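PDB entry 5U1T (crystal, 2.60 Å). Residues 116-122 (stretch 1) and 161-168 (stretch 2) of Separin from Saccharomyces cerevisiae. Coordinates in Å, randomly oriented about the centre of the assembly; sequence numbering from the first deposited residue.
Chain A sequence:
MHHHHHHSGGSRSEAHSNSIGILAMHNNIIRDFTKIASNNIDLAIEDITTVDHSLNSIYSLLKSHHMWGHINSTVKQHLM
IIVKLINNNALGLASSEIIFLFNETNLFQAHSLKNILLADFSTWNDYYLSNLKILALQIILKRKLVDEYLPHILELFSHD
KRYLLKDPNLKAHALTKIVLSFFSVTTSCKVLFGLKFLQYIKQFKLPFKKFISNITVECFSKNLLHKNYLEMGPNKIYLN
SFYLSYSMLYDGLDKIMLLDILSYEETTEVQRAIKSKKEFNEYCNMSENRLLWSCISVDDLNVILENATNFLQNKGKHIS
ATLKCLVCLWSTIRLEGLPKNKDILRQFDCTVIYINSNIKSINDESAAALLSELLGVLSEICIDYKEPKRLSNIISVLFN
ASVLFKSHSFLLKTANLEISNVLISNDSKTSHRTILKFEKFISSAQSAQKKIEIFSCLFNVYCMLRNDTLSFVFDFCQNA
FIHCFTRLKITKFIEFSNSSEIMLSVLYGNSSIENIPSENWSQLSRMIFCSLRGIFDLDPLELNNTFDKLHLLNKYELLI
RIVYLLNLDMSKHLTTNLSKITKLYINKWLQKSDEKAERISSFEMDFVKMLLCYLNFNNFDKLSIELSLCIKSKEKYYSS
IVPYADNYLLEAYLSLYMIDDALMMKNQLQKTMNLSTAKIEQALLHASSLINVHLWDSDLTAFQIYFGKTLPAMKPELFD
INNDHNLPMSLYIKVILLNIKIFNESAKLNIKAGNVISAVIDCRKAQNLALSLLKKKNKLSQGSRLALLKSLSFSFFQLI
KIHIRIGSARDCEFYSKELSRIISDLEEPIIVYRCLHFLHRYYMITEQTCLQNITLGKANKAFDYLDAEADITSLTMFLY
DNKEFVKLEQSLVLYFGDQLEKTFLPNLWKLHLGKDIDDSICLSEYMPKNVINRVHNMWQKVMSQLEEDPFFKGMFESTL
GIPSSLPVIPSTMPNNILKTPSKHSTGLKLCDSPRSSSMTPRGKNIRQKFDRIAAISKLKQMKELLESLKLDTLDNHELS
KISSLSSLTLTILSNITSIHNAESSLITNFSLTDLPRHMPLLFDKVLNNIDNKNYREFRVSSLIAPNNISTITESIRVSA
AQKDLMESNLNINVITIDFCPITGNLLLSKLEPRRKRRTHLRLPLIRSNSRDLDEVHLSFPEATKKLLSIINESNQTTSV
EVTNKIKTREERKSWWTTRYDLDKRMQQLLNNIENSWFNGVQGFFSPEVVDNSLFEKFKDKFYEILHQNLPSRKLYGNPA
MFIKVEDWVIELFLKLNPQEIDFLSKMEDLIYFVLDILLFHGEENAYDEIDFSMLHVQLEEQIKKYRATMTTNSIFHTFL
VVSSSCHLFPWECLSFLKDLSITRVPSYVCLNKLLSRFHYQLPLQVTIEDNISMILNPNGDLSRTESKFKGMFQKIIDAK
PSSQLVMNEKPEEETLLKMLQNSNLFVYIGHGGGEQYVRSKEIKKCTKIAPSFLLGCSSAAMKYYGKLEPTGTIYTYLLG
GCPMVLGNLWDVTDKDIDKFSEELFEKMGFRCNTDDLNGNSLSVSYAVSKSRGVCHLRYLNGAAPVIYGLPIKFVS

Stretch 1, residues 116-122: ILLADFS
Stretch 2 161-168: KRYLLKDP

Residues 116-122 and 161-168 of separin each carry the end of a helix into an irregular segment, and the two meet with Asp120 and Tyr163 in register (CA to CA 6.0 Å), burying 446 Å² in total. Stretch 1 is helical through Leu117. Ile116 (chi1 and chi2 both m) makes no contact, but its O accepts a backbone hydrogen bond from Ala119 N at 3.0 Å. Leu117 (m, t) points sideways and contributes mainly its carbonyl, with O 4.0 Å from Tyr163 CB.

Leu118 (phi/psi -100/22; m, t) is the first residue to leave helical geometry. Its CD2 lies over one face of the Tyr163 ring, 4.1 Å from the centroid and 18° off the normal, a CH-pi contact suited to a branched aliphatic side chain. Tyr163 (chi1 m, chi2 -57°) is buried, and its OH is satisfied elsewhere in the structure.

From Ala119 to Phe121 the backbone is extended (phi near -70°, psi 134 to 155°). Ala119 directs its CB away, while its O approaches the edge of the tyrosine ring, 4.2 Å from CD1. Asp120 (chi1 -86°, chi2 -72°) starts sideways, but its carboxylate reaches the fully extended Arg162 (chi1 to chi3 t) in a two-pronged salt bridge: Arg162 NE donates to Asp120 OD1 at 2.9 Å and Arg162 NH1 to Asp120 OD2 at 2.7 Å, the latter nearly linear at 169°.

Phe121 (chi1 m, chi2 84°) points toward stretch 2 and has the largest covered area, 110 Å². Its CE1 is 3.1 Å from Tyr163 O and its CZ 3.6 Å from Leu164 O, while Lys166 CB sits over one face, 3.9 Å from the ring centroid. Lys166 (chi1 m) can thus offer methylene packing while NZ makes a weak 3.4 Å hydrogen bond to Arg162 O. Ser122 (-143/173; chi1 p) lies beyond the contact.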

# COMPACT_ATOMS: atom_id res chain seq x y z
N ILE A 116 -51.19 34.55 11.46
CA ILE A 116 -51.16 33.72 12.67
C ILE A 116 -52.33 32.75 12.70
O ILE A 116 -52.13 31.53 12.78
CB ILE A 116 -51.19 34.59 13.94
CG1 ILE A 116 -50.00 35.55 13.97
CG2 ILE A 116 -51.28 33.74 15.21
CD1 ILE A 116 -48.65 34.90 13.68
N LEU A 117 -53.54 33.29 12.63
CA LEU A 117 -54.77 32.51 12.68
C LEU A 117 -54.83 31.35 11.70
O LEU A 117 -55.26 30.27 12.06
CB LEU A 117 -55.97 33.43 12.44
CG LEU A 117 -56.26 34.44 13.55
CD1 LEU A 117 -57.38 35.37 13.16
CD2 LEU A 117 -56.59 33.72 14.85
N LEU A 118 -54.41 31.54 10.46
CA LEU A 118 -54.49 30.45 9.51
C LEU A 118 -53.14 29.72 9.30
O LEU A 118 -52.94 29.03 8.30
CB LEU A 118 -55.04 30.96 8.17
CG LEU A 118 -56.36 31.74 8.24
CD1 LEU A 118 -56.89 32.09 6.87
CD2 LEU A 118 -57.42 30.98 9.00
N ALA A 119 -52.23 29.82 10.26
CA ALA A 119 -50.97 29.05 10.19
C ALA A 119 -51.20 27.58 10.44
O ALA A 119 -51.89 27.20 11.38
CB ALA A 119 -49.96 29.58 11.18
N ASP A 120 -50.60 26.75 9.60
CA ASP A 120 -50.64 25.32 9.85
C ASP A 120 -49.81 24.90 11.05
O ASP A 120 -48.87 25.59 11.44
CB ASP A 120 -50.17 24.57 8.62
CG ASP A 120 -51.26 24.34 7.64
OD1 ASP A 120 -52.14 23.50 7.94
OD2 ASP A 120 -51.26 25.00 6.59
N PHE A 121 -50.17 23.77 11.65
CA PHE A 121 -49.32 23.15 12.65
C PHE A 121 -48.07 22.54 12.00
O PHE A 121 -48.15 21.97 10.92
CB PHE A 121 -50.07 22.07 13.42
CG PHE A 121 -51.07 22.60 14.40
CD1 PHE A 121 -52.35 22.94 14.00
CD2 PHE A 121 -50.74 22.72 15.75
CE1 PHE A 121 -53.29 23.42 14.92
CE2 PHE A 121 -51.67 23.19 16.68
CZ PHE A 121 -52.94 23.54 16.26
N SER A 122 -46.93 22.69 12.66
CA SER A 122 -45.73 21.95 12.33
C SER A 122 -44.99 21.61 13.61
O SER A 122 -45.35 22.10 14.68
CB SER A 122 -44.81 22.76 11.41
OG SER A 122 -44.06 23.68 12.18
N LYS A 161 -60.71 21.91 12.43
CA LYS A 161 -60.01 20.63 12.46
C LYS A 161 -58.55 20.78 12.06
O LYS A 161 -57.67 20.06 12.55
CB LYS A 161 -60.70 19.62 11.54
CG LYS A 161 -61.74 18.80 12.24
CD LYS A 161 -62.93 18.54 11.34
CE LYS A 161 -62.89 17.14 10.74
NZ LYS A 161 -64.23 16.76 10.16
N ARG A 162 -58.30 21.71 11.16
CA ARG A 162 -56.97 21.90 10.63
C ARG A 162 -56.21 22.99 11.37
O ARG A 162 -55.04 22.81 11.70
CB ARG A 162 -57.04 22.23 9.15
CG ARG A 162 -55.81 22.89 8.62
CD ARG A 162 -55.94 23.16 7.15
NE ARG A 162 -54.75 23.82 6.64
CZ ARG A 162 -54.61 24.24 5.38
NH1 ARG A 162 -53.49 24.82 5.01
NH2 ARG A 162 -55.59 24.06 4.51
N TYR A 163 -56.86 24.11 11.64
CA TYR A 163 -56.12 25.22 12.22
C TYR A 163 -56.02 25.16 13.74
O TYR A 163 -55.15 25.81 14.32
CB TYR A 163 -56.72 26.55 11.80
CG TYR A 163 -56.77 26.74 10.30
CD1 TYR A 163 -55.60 26.66 9.54
CD2 TYR A 163 -57.98 26.99 9.66
CE1 TYR A 163 -55.64 26.83 8.16
CE2 TYR A 163 -58.03 27.16 8.28
CZ TYR A 163 -56.86 27.07 7.54
OH TYR A 163 -56.93 27.24 6.18
N LEU A 164 -56.88 24.39 14.38
CA LEU A 164 -57.02 24.48 15.83
C LEU A 164 -57.01 23.15 16.57
O LEU A 164 -56.26 22.96 17.52
CB LEU A 164 -58.32 25.21 16.18
CG LEU A 164 -58.23 26.68 16.59
CD1 LEU A 164 -57.52 26.80 17.91
CD2 LEU A 164 -57.50 27.47 15.56
N LEU A 165 -57.88 22.25 16.13
CA LEU A 165 -58.18 21.03 16.88
C LEU A 165 -57.20 19.92 16.57
O LEU A 165 -57.58 18.85 16.10
CB LEU A 165 -59.62 20.58 16.58
CG LEU A 165 -60.69 21.66 16.71
CD1 LEU A 165 -62.06 21.12 16.35
CD2 LEU A 165 -60.70 22.26 18.10
N LYS A 166 -55.93 20.20 16.84
CA LYS A 166 -54.84 19.26 16.65
C LYS A 166 -54.00 19.24 17.91
O LYS A 166 -53.46 18.20 18.27
CB LYS A 166 -53.97 19.65 15.46
CG LYS A 166 -54.50 19.26 14.11
CD LYS A 166 -53.36 19.25 13.12
CE LYS A 166 -53.79 18.68 11.80
NZ LYS A 166 -53.95 19.76 10.82
N ASP A 167 -53.87 20.40 18.55
CA ASP A 167 -53.17 20.49 19.83
C ASP A 167 -53.91 19.57 20.80
O ASP A 167 -55.05 19.85 21.18
CB ASP A 167 -53.11 21.93 20.35
CG ASP A 167 -52.48 22.04 21.74
OD1 ASP A 167 -51.76 21.09 22.14
OD2 ASP A 167 -52.71 23.07 22.43
N PRO A 168 -53.28 18.45 21.18
CA PRO A 168 -53.94 17.45 22.01
C PRO A 168 -54.22 18.02 23.38
O PRO A 168 -55.09 17.51 24.09
CB PRO A 168 -52.92 16.32 22.10
CG PRO A 168 -51.95 16.58 21.01
CD PRO A 168 -51.89 18.06 20.88